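Local coordinates for protein SmhB (Serratia marcescens, PDB 6ZZ5) that forms one component of the tripartite alpha-pore-forming toxin Smh and, in the soluble state captured here, probably awaits assembly into the membrane pore, at residues N78-F83 and G327-K332; K133-S138 and G266-A271; G190-A195 and I216-A221. All blocks are in the same frame, centred on the assembly; numbering follows the deposited sequence. Where two conformers were deposited one is given.

Contact 1: N78-F83 and G327-K332; sequences NIQDYF and GTKIIK
The flat amide of Gln80 receives Thr328 at its edge: OG1 lies in the amide plane, 2.8 Å from Gln80 NE2, and the N-H points at it almost straight, at 172°. Two antiparallel helices of the elongated helical bundle meet here, helix 44-92 and the short helix 321-336, with their local axes 9.7 Å apart and at 157°. The rings of Tyr82 and Phe83 sit against each other within segment 78-83. Tyr82 CD2 sits over the centre of one face of the Phe83 ring, 3.6 Å above its plane, while Ile79 CG2 lies in plane at that ring's edge; Phe83 CD2 in turn lies at the edge of the Tyr82 ring. Gln80 reaches across because CG stands anti to its backbone N (chi1 -174°) and the chain continues extended to CD. Its CB and CG pass close to Thr328 OG1 on the way, CG at 3.4 Å. The threonine hydroxyl is also bonded to the carbonyl of Leu325, one turn earlier, so it accepts from the glutamine while bonded to its own helix. Beneath this polar link Thr328 CG2 meets Ile79 CG2 at 3.8 Å, and Met12 of helix 4-30 packs on both residues. Two lysines flank the amide with the hydrocarbon parts of their chains. The ammonium group of Lys332 crosses to Thr77 OG1 on the partner helix, a second polar link between the helices. Lys332 CD stands 4.1 Å from Gln80 NE2, and from a different side Lys329 CG comes to 3.8 Å of the same nitrogen.

Contact 2: K133-S138 and G266-A271; sequences KLIIDS and GLQTQA
Leu134 of helix 99-151 packs against Leu267, Gln268 and Ala271 of helix 252-300, in an antiparallel pair of long helices whose local axes lie 9.0 Å apart at 163°. The two methyls of Leu134 divide the work. CD1 rests on Ala271 CB at 3.6 Å, and CD2 meets Leu267 CD2 at 3.7 Å, where the two leucine side chains cross at about a right angle. Gln268 covers the next part of the interface with its aliphatic portion: CB faces Leu134 CB, and CG lies against the backbone of Leu134 and Ile135. A sharp bend at chi2 (-91°) then turns CD toward Ile135, whose CG1 lies 3.5 Å from Gln268 NE2. That nitrogen is hydrogen-bonded to Asn131 OD1, one turn earlier on helix 99-151, so the amide is held to the opposite helix by its N-H side. Such long antiparallel pairs build the helical bundle of the Bacillus haemolytic enterotoxin (HBL) family. Around the pair, Tyr25 and Cys26 of helix 4-30 touch Leu267, while His60 of helix 44-92 touches Leu134. The carbonyl side of the Gln268 amide is served by water 1, which gives one hydrogen to OE1 at 2.9 Å and the other to Ser138 OG at 2.7 Å. The serine hydroxyl stands between its own backbone N and carbonyl carbon (chi1 63°) and donates back to Leu134 O at 2.6 Å. This carbonyl oxygen also accepts Ser138 N, the two donors arriving from opposite faces of its plane.

Contact 3: G190-A195 and I216-A221; sequences GAIVTA and IAMMTA
Met218 and Thr194 lie side by side and point the same way, while Ile192 crosses Met218 obliquely. The bend of the methionine at chi3 (70°) brings its CE against both neighbours, 3.7 Å from Ile192 CG2 and 3.9 Å from Thr194 CG2. Farther along the same face Ile192 CD1 reaches Thr220 CG2. Helices 4-30 and 156-184 cover this side: Thr24 touches Thr194 and Met218, and Ile177 and Val181 pack on Met218. The reverse face carries Ala191, Val193, Ala195, Ala217, Met219 and Ala221. There Val193 CG2 reaches diagonally to Ala221 CB at 3.8 Å, and Met219 curls so that its CE comes to 4.0 Å of Val193 O. Helix 349-359 lies over this face, with Phe352 on Ala195 and Leu356 on Met219. The two strands are the antiparallel centre of a small mixed sheet, two arms of a hairpin with a long connection, consistent with the beta-tongue of related alpha-pore-forming toxins. Three hydrogen-bonded pairs, Ala191 with Ala221, Val193 with Met219 and Ala195 with Ala217, alternate with the non-hydrogen-bonded pairs Ile192 with Thr220 and Thr194 with Met218. The two bonds of the Val193-Met219 pair differ: Met219 N approaches Val193 O nearly in line with the C=O bond, at 2.8 Å, whereas Val193 N sits above the carbonyl plane of Met219, 40° out of it. CA-H groups of the non-hydrogen-bonded pairs also point at carbonyls, as from Thr194 CA to Ala217 O at 3.2 Å. Thr194 OG1 bonds to Val339 O of the parallel strand 339-340, across strand 191-196 from 216-221.

How the contacts relate
From the N terminus, helix 44-92 supplies the first half of contact 1, and helix 99-151, next in the chain, the first half of contact 2. After helix 156-184, strands 191-196 and 216-221 close the shortest loop at contact 3. Helix 252-300 then returns to close contact 2, and helix 321-336 closes contact 1, so the three nest one inside another without crossing. Contacts 1 and 2 lie on opposite sides of the chain's centre, their centres about 30 Å apart; contact 3 touches neither. Contact 2 joins two long bundle helices, contact 1 adds the short helix 321-336, from the later part of the chain, to the bundle, and contact 3 forms the core of the sheet.

Contact 1: N78-F83 and G327-K332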
# COMPACT_ATOMS: atom_id res chain seq x y z
N ASN A 78 4.19 16.68 5.42
CA ASN A 78 4.16 17.14 6.84
C ASN A 78 5.48 16.79 7.51
O ASN A 78 5.97 17.60 8.26
CB ASN A 78 2.99 16.52 7.62
CG ASN A 78 1.65 17.01 7.14
OD1 ASN A 78 1.59 18.02 6.45
ND2 ASN A 78 0.58 16.34 7.54
N ILE A 79 6.02 15.59 7.25
CA ILE A 79 7.34 15.20 7.79
C ILE A 79 8.35 16.22 7.27
O ILE A 79 9.17 16.69 8.02
CB ILE A 79 7.69 13.76 7.40
CG1 ILE A 79 6.67 12.79 8.05
CG2 ILE A 79 9.12 13.46 7.78
CD1 ILE A 79 6.91 11.36 7.74
N GLN A 80 8.34 16.49 5.96
CA GLN A 80 9.30 17.42 5.37
C GLN A 80 9.18 18.76 6.11
O GLN A 80 10.22 19.32 6.50
CB GLN A 80 9.05 17.60 3.88
CG GLN A 80 10.10 18.43 3.18
CD GLN A 80 9.88 18.43 1.70
OE1 GLN A 80 9.34 19.37 1.20
NE2 GLN A 80 10.23 17.35 1.00
N ASP A 81 7.96 19.26 6.27
CA ASP A 81 7.77 20.63 6.83
C ASP A 81 8.17 20.60 8.30
O ASP A 81 8.79 21.59 8.75
CB ASP A 81 6.36 21.17 6.66
CG ASP A 81 6.22 22.52 7.36
OD1 ASP A 81 7.09 23.44 7.17
OD2 ASP A 81 5.34 22.58 8.21
N TYR A 82 7.89 19.52 9.02
CA TYR A 82 8.31 19.39 10.44
C TYR A 82 9.84 19.51 10.54
O TYR A 82 10.34 20.32 11.30
CB TYR A 82 7.82 18.12 11.16
CG TYR A 82 8.51 18.08 12.49
CD1 TYR A 82 8.07 18.87 13.53
CD2 TYR A 82 9.74 17.46 12.61
CE1 TYR A 82 8.78 18.96 14.72
CE2 TYR A 82 10.49 17.57 13.78
CZ TYR A 82 10.02 18.36 14.82
OH TYR A 82 10.77 18.50 15.96
N PHE A 83 10.59 18.74 9.75
CA PHE A 83 12.05 18.66 9.86
C PHE A 83 12.67 19.94 9.30
O PHE A 83 13.73 20.34 9.82
CB PHE A 83 12.58 17.33 9.30
CG PHE A 83 12.40 16.22 10.29
CD1 PHE A 83 13.07 16.23 11.50
CD2 PHE A 83 11.46 15.21 10.08
CE1 PHE A 83 12.88 15.21 12.44
CE2 PHE A 83 11.27 14.21 11.03
CZ PHE A 83 11.97 14.21 12.20
N GLY A 327 14.79 11.68 2.00
CA GLY A 327 13.73 10.66 1.84
C GLY A 327 12.43 11.30 1.44
O GLY A 327 11.77 10.81 0.51
N THR A 328 12.01 12.38 2.13
CA THR A 328 10.72 13.03 1.80
C THR A 328 10.74 13.45 0.33
O THR A 328 9.69 13.34 -0.32
CB THR A 328 10.40 14.26 2.68
OG1 THR A 328 11.38 15.30 2.50
CG2 THR A 328 10.29 13.84 4.14
N LYS A 329 11.86 13.96 -0.17
CA LYS A 329 11.96 14.52 -1.54
C LYS A 329 11.89 13.35 -2.55
O LYS A 329 11.15 13.44 -3.56
CB LYS A 329 13.26 15.30 -1.76
CG LYS A 329 13.41 16.60 -0.95
CD LYS A 329 14.78 17.28 -1.14
CE LYS A 329 15.24 18.17 0.01
NZ LYS A 329 14.29 19.28 0.16
N ILE A 330 12.62 12.29 -2.27
CA ILE A 330 12.70 11.10 -3.18
C ILE A 330 11.32 10.43 -3.18
O ILE A 330 10.82 10.13 -4.27
CB ILE A 330 13.82 10.15 -2.79
CG1 ILE A 330 15.18 10.86 -2.78
CG2 ILE A 330 13.83 8.94 -3.74
CD1 ILE A 330 16.25 10.08 -2.04
N ILE A 331 10.73 10.28 -2.02
CA ILE A 331 9.42 9.61 -1.89
C ILE A 331 8.38 10.40 -2.66
O ILE A 331 7.63 9.79 -3.47
CB ILE A 331 9.04 9.35 -0.42
CG1 ILE A 331 9.97 8.28 0.14
CG2 ILE A 331 7.60 8.95 -0.29
CD1 ILE A 331 9.86 8.12 1.60
N LYS A 332 8.33 11.72 -2.48
CA LYS A 332 7.31 12.48 -3.24
C LYS A 332 7.47 12.26 -4.76
O LYS A 332 6.44 12.10 -5.47
CB LYS A 332 7.33 13.93 -2.79
CG LYS A 332 6.68 14.11 -1.41
CD LYS A 332 7.00 15.46 -0.78
CE LYS A 332 6.47 16.58 -1.62
NZ LYS A 332 5.30 17.18 -0.97

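Contact 2: K133-S138 and G266-A271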
# COMPACT_ATOMS: atom_id res chain seq x y z
N LYS A 133 -14.91 -2.34 6.53
CA LYS A 133 -15.95 -2.57 5.50
C LYS A 133 -15.49 -3.69 4.55
O LYS A 133 -16.33 -4.51 4.17
CB LYS A 133 -16.20 -1.30 4.70
CG LYS A 133 -16.81 -0.18 5.51
CD LYS A 133 -16.99 1.08 4.67
CE LYS A 133 -17.23 2.30 5.52
NZ LYS A 133 -18.24 3.18 4.89
N LEU A 134 -14.19 -3.73 4.23
CA LEU A 134 -13.60 -4.72 3.30
C LEU A 134 -13.66 -6.11 3.97
O LEU A 134 -13.90 -7.11 3.26
CB LEU A 134 -12.18 -4.33 2.90
CG LEU A 134 -12.08 -3.27 1.79
CD1 LEU A 134 -10.65 -2.74 1.72
CD2 LEU A 134 -12.54 -3.84 0.44
N ILE A 135 -13.48 -6.18 5.28
CA ILE A 135 -13.56 -7.47 6.04
C ILE A 135 -15.00 -7.99 5.85
O ILE A 135 -15.18 -9.15 5.39
CB ILE A 135 -13.16 -7.33 7.51
CG1 ILE A 135 -11.67 -7.07 7.61
CG2 ILE A 135 -13.56 -8.59 8.30
CD1 ILE A 135 -11.21 -6.57 8.94
N ILE A 136 -15.98 -7.12 6.08
CA ILE A 136 -17.41 -7.54 6.05
C ILE A 136 -17.70 -7.94 4.61
O ILE A 136 -18.24 -9.08 4.35
CB ILE A 136 -18.30 -6.41 6.59
CG1 ILE A 136 -18.06 -6.15 8.08
CG2 ILE A 136 -19.78 -6.67 6.34
CD1 ILE A 136 -18.31 -4.69 8.49
N ASP A 137 -17.42 -7.04 3.68
CA ASP A 137 -17.89 -7.22 2.28
C ASP A 137 -17.17 -8.43 1.67
O ASP A 137 -17.84 -9.22 1.01
CB ASP A 137 -17.80 -5.94 1.42
CG ASP A 137 -18.80 -4.85 1.77
OD1 ASP A 137 -19.77 -5.12 2.49
OD2 ASP A 137 -18.54 -3.71 1.41
N SER A 138 -15.86 -8.59 1.84
CA SER A 138 -15.11 -9.70 1.20
C SER A 138 -15.58 -11.03 1.82
O SER A 138 -15.69 -12.01 1.06
CB SER A 138 -13.60 -9.54 1.31
OG SER A 138 -13.21 -9.57 2.65
N GLY A 266 -7.97 -10.21 -1.16
CA GLY A 266 -6.61 -9.64 -1.36
C GLY A 266 -6.64 -8.12 -1.18
O GLY A 266 -5.66 -7.54 -0.60
N LEU A 267 -7.74 -7.47 -1.60
CA LEU A 267 -7.90 -6.01 -1.40
C LEU A 267 -8.01 -5.73 0.11
O LEU A 267 -7.32 -4.81 0.61
CB LEU A 267 -9.11 -5.48 -2.16
CG LEU A 267 -9.41 -4.01 -1.98
CD1 LEU A 267 -8.22 -3.14 -2.39
CD2 LEU A 267 -10.67 -3.64 -2.73
N GLN A 268 -8.73 -6.57 0.84
CA GLN A 268 -8.80 -6.46 2.31
C GLN A 268 -7.41 -6.67 2.94
O GLN A 268 -7.01 -5.87 3.81
CB GLN A 268 -9.83 -7.40 2.92
CG GLN A 268 -9.98 -7.11 4.42
CD GLN A 268 -9.05 -7.96 5.24
OE1 GLN A 268 -8.96 -9.15 4.98
NE2 GLN A 268 -8.44 -7.38 6.26
N THR A 269 -6.65 -7.64 2.46
CA THR A 269 -5.27 -7.92 2.93
C THR A 269 -4.41 -6.66 2.78
O THR A 269 -3.71 -6.26 3.75
CB THR A 269 -4.62 -9.13 2.24
OG1 THR A 269 -5.49 -10.21 2.59
CG2 THR A 269 -3.22 -9.40 2.73
N GLN A 270 -4.49 -6.01 1.62
CA GLN A 270 -3.73 -4.77 1.37
C GLN A 270 -4.19 -3.69 2.35
O GLN A 270 -3.34 -2.93 2.88
CB GLN A 270 -3.93 -4.34 -0.07
CG GLN A 270 -3.43 -5.36 -1.07
CD GLN A 270 -1.93 -5.36 -0.96
OE1 GLN A 270 -1.28 -4.32 -1.02
NE2 GLN A 270 -1.41 -6.49 -0.62
N ALA A 271 -5.48 -3.59 2.61
CA ALA A 271 -6.02 -2.54 3.51
C ALA A 271 -5.51 -2.79 4.94
O ALA A 271 -5.20 -1.80 5.61
CB ALA A 271 -7.54 -2.48 3.47
O HOH W 1 -11.26 -10.66 4.17

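Contact 3: G190-A195 and I216-A221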
# COMPACT_ATOMS: atom_id res chain seq x y z
N GLY A 190 15.14 6.84 -9.92
CA GLY A 190 14.47 5.59 -10.24
C GLY A 190 12.97 5.80 -10.31
O GLY A 190 12.45 6.89 -10.04
N ALA A 191 12.28 4.74 -10.69
CA ALA A 191 10.82 4.74 -10.77
C ALA A 191 10.30 3.36 -10.38
O ALA A 191 11.07 2.37 -10.38
CB ALA A 191 10.38 5.13 -12.17
N ILE A 192 9.02 3.33 -10.02
CA ILE A 192 8.24 2.10 -9.82
C ILE A 192 7.43 1.89 -11.10
O ILE A 192 6.81 2.82 -11.56
CB ILE A 192 7.41 2.23 -8.54
CG1 ILE A 192 8.34 2.46 -7.34
CG2 ILE A 192 6.50 1.03 -8.35
CD1 ILE A 192 9.20 1.30 -7.05
N VAL A 193 7.49 0.70 -11.68
CA VAL A 193 6.77 0.35 -12.93
C VAL A 193 5.68 -0.66 -12.56
O VAL A 193 6.04 -1.67 -11.84
CB VAL A 193 7.73 -0.27 -13.95
CG1 VAL A 193 6.98 -0.63 -15.22
CG2 VAL A 193 8.89 0.66 -14.26
N THR A 194 4.49 -0.50 -13.12
CA THR A 194 3.32 -1.32 -12.72
C THR A 194 2.61 -1.80 -13.97
O THR A 194 2.73 -1.19 -15.06
CB THR A 194 2.35 -0.59 -11.77
OG1 THR A 194 1.71 0.49 -12.43
CG2 THR A 194 3.05 -0.03 -10.57
N ALA A 195 1.94 -2.94 -13.80
CA ALA A 195 1.17 -3.57 -14.85
C ALA A 195 0.09 -4.40 -14.20
O ALA A 195 0.29 -4.88 -13.05
CB ALA A 195 2.07 -4.41 -15.73
N ILE A 216 -1.43 -8.08 -10.41
CA ILE A 216 -0.51 -6.91 -10.45
C ILE A 216 0.93 -7.36 -10.51
O ILE A 216 1.32 -8.36 -9.89
CB ILE A 216 -0.74 -5.95 -9.27
CG1 ILE A 216 -0.48 -6.59 -7.90
CG2 ILE A 216 -2.15 -5.39 -9.37
CD1 ILE A 216 -0.39 -5.60 -6.80
N ALA A 217 1.71 -6.55 -11.20
CA ALA A 217 3.18 -6.60 -11.18
C ALA A 217 3.68 -5.20 -10.80
O ALA A 217 3.13 -4.16 -11.29
CB ALA A 217 3.72 -7.04 -12.50
N MET A 218 4.66 -5.20 -9.91
CA MET A 218 5.42 -3.98 -9.60
C MET A 218 6.91 -4.33 -9.73
O MET A 218 7.40 -5.34 -9.17
CB MET A 218 5.06 -3.46 -8.22
CG MET A 218 3.53 -3.30 -7.99
SD MET A 218 3.13 -2.46 -6.47
CE MET A 218 3.65 -0.78 -6.78
N MET A 219 7.60 -3.47 -10.42
CA MET A 219 9.02 -3.63 -10.72
C MET A 219 9.68 -2.29 -10.53
O MET A 219 8.97 -1.32 -10.29
CB MET A 219 9.15 -4.17 -12.15
CG MET A 219 8.66 -5.59 -12.24
SD MET A 219 8.12 -6.01 -13.85
CE MET A 219 6.66 -4.95 -13.99
N THR A 220 10.99 -2.24 -10.59
CA THR A 220 11.80 -1.00 -10.47
C THR A 220 12.41 -0.67 -11.84
O THR A 220 12.63 -1.57 -12.68
CB THR A 220 12.88 -1.16 -9.39
OG1 THR A 220 13.67 -2.29 -9.74
CG2 THR A 220 12.28 -1.29 -8.02
N ALA A 221 12.62 0.61 -12.08
CA ALA A 221 13.37 1.11 -13.24
C ALA A 221 14.51 1.91 -12.60
O ALA A 221 14.20 2.65 -11.63
CB ALA A 221 12.47 1.97 -14.13